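Side-chain contact in leukocyte-associated immunoglobulin-like receptor 1 (Mus musculus, PDB 4ESK), which acts as an inhibitory receptor that constitutively restrains natural killer cells, B-cells and T-cells, recruiting phosphatases once its tyrosines are phosphorylated: residues A[61-66]-A[80-85]. Sequence-based numbering, arbitrary orientation.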
# COMPACT_ATOMS: atom_id res chain seq x y z
N THR A 61 12.47 -1.83 -6.42
CA THR A 61 11.72 -2.84 -5.70
C THR A 61 10.53 -2.22 -4.95
O THR A 61 9.86 -2.91 -4.19
CB THR A 61 12.63 -3.63 -4.74
OG1 THR A 61 13.35 -2.73 -3.88
CG2 THR A 61 13.63 -4.50 -5.52
N GLU A 62 10.31 -0.93 -5.14
CA GLU A 62 9.15 -0.25 -4.59
C GLU A 62 8.21 0.17 -5.71
O GLU A 62 8.65 0.57 -6.79
CB GLU A 62 9.57 1.00 -3.79
CG GLU A 62 10.34 0.71 -2.52
CD GLU A 62 11.68 0.00 -2.74
OE1 GLU A 62 12.57 0.56 -3.41
OE2 GLU A 62 11.84 -1.13 -2.25
N ASP A 63 6.92 0.12 -5.43
CA ASP A 63 5.86 0.48 -6.38
C ASP A 63 4.88 1.36 -5.62
O ASP A 63 4.30 0.93 -4.62
CB ASP A 63 5.17 -0.79 -6.83
CG ASP A 63 6.09 -1.72 -7.58
OD1 ASP A 63 6.66 -2.63 -6.94
OD2 ASP A 63 6.30 -1.51 -8.80
N GLU A 64 4.71 2.60 -6.08
CA GLU A 64 3.95 3.58 -5.33
C GLU A 64 2.60 3.85 -5.94
O GLU A 64 2.46 3.86 -7.17
CB GLU A 64 4.69 4.90 -5.30
CG GLU A 64 5.98 4.87 -4.54
CD GLU A 64 6.50 6.26 -4.27
OE1 GLU A 64 5.74 7.24 -4.43
OE2 GLU A 64 7.68 6.36 -3.90
N PHE A 65 1.62 4.10 -5.09
CA PHE A 65 0.28 4.49 -5.49
C PHE A 65 -0.05 5.80 -4.77
O PHE A 65 -0.07 5.82 -3.55
CB PHE A 65 -0.73 3.42 -5.08
CG PHE A 65 -0.54 2.10 -5.77
CD1 PHE A 65 -1.25 1.80 -6.90
CD2 PHE A 65 0.31 1.13 -5.25
CE1 PHE A 65 -1.09 0.58 -7.55
CE2 PHE A 65 0.47 -0.10 -5.88
CZ PHE A 65 -0.24 -0.38 -7.03
N GLU A 66 -0.25 6.89 -5.50
CA GLU A 66 -0.64 8.14 -4.88
C GLU A 66 -2.16 8.22 -4.87
O GLU A 66 -2.80 8.03 -5.91
CB GLU A 66 -0.07 9.36 -5.60
CG GLU A 66 -0.19 10.62 -4.75
CD GLU A 66 0.12 11.89 -5.50
OE1 GLU A 66 0.44 11.81 -6.71
OE2 GLU A 66 0.04 12.97 -4.89
N CYS A 80 -0.72 -4.82 0.00
CA CYS A 80 -0.13 -4.92 -1.33
C CYS A 80 -0.05 -6.40 -1.73
O CYS A 80 0.35 -7.23 -0.93
CB CYS A 80 1.29 -4.33 -1.34
SG CYS A 80 1.38 -2.55 -0.95
N ILE A 81 -0.41 -6.73 -2.97
CA ILE A 81 -0.29 -8.10 -3.51
C ILE A 81 0.52 -8.06 -4.80
O ILE A 81 0.19 -7.30 -5.73
CB ILE A 81 -1.65 -8.78 -3.80
CG1 ILE A 81 -2.52 -8.75 -2.53
CG2 ILE A 81 -1.40 -10.20 -4.33
CD1 ILE A 81 -3.98 -9.13 -2.70
N TYR A 82 1.59 -8.85 -4.85
CA TYR A 82 2.42 -8.98 -6.03
C TYR A 82 2.02 -10.28 -6.69
O TYR A 82 1.82 -11.28 -6.00
CB TYR A 82 3.90 -9.01 -5.65
CG TYR A 82 4.46 -7.65 -5.37
CD1 TYR A 82 4.37 -7.09 -4.11
CD2 TYR A 82 5.06 -6.90 -6.39
CE1 TYR A 82 4.87 -5.85 -3.85
CE2 TYR A 82 5.53 -5.63 -6.13
CZ TYR A 82 5.44 -5.12 -4.85
OH TYR A 82 5.93 -3.88 -4.62
N SER A 83 1.89 -10.28 -8.02
CA SER A 83 1.47 -11.49 -8.73
C SER A 83 2.14 -11.68 -10.08
O SER A 83 2.71 -10.76 -10.66
CB SER A 83 -0.06 -11.51 -8.89
OG SER A 83 -0.49 -10.44 -9.68
N LYS A 84 2.05 -12.92 -10.55
CA LYS A 84 2.47 -13.31 -11.90
C LYS A 84 1.42 -14.33 -12.37
O LYS A 84 1.20 -15.36 -11.72
CB LYS A 84 3.86 -13.96 -11.84
CG LYS A 84 4.38 -14.49 -13.17
CD LYS A 84 4.92 -13.38 -14.06
CE LYS A 84 5.44 -13.89 -15.40
NZ LYS A 84 6.30 -15.10 -15.27
N GLY A 85 0.76 -14.02 -13.47
CA GLY A 85 -0.32 -14.85 -13.98
C GLY A 85 -1.44 -14.98 -12.96
O GLY A 85 -1.73 -14.04 -12.21
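Tyr82 and Asp63 meet between the two sheets of the extracellular immunoglobulin-like domain, bridging strand 62-67 of the small sheet and strand 76-84 of the larger one. The backbones stand well apart, with Asp63 CA 9.5 Å from Cys80 CA, and the long tyrosine side chain makes up the distance. Tyr82 places its CG anti to the carbonyl carbon (chi1 -80°), which carries the ring over to the facing sheet. There its hydroxyl donates a hydrogen bond to Asp63, OH to OD1 at 2.7 Å. The acceptor is used on its anti side, only 17° out of the carboxylate plane. OD1 also sits at the ring edge, near the ring plane, 3.3 Å from Tyr82 CE2, so the carboxylate oxygen comes in at the CE2 edge of the phenol, beside its hydroxyl. Carboxylate and ring planes are turned 60° apart.

Asp63 is buried, and both its oxygens have partners: His36 NE2 shares OD1 with the tyrosine, while the backbone N of Glu57 takes OD2. These bonds on both oxygens would fix the rotation of the carboxylate. The Tyr82 ring also meets those of Tyr32 and His36. A phenylalanine at Tyr82 would probably keep much of this ring packing but leave Asp63 OD1 without its hydroxyl donor. Nearby, Cys80 forms the disulfide with Cys30, joining the same two sheets covalently, as the Tyr82-Asp63 bond does non-covalently. Just before strand 62-67, Thr61 OG1 donates to Glu62 OE2 at 2.7 Å, meeting that oxygen on its syn side.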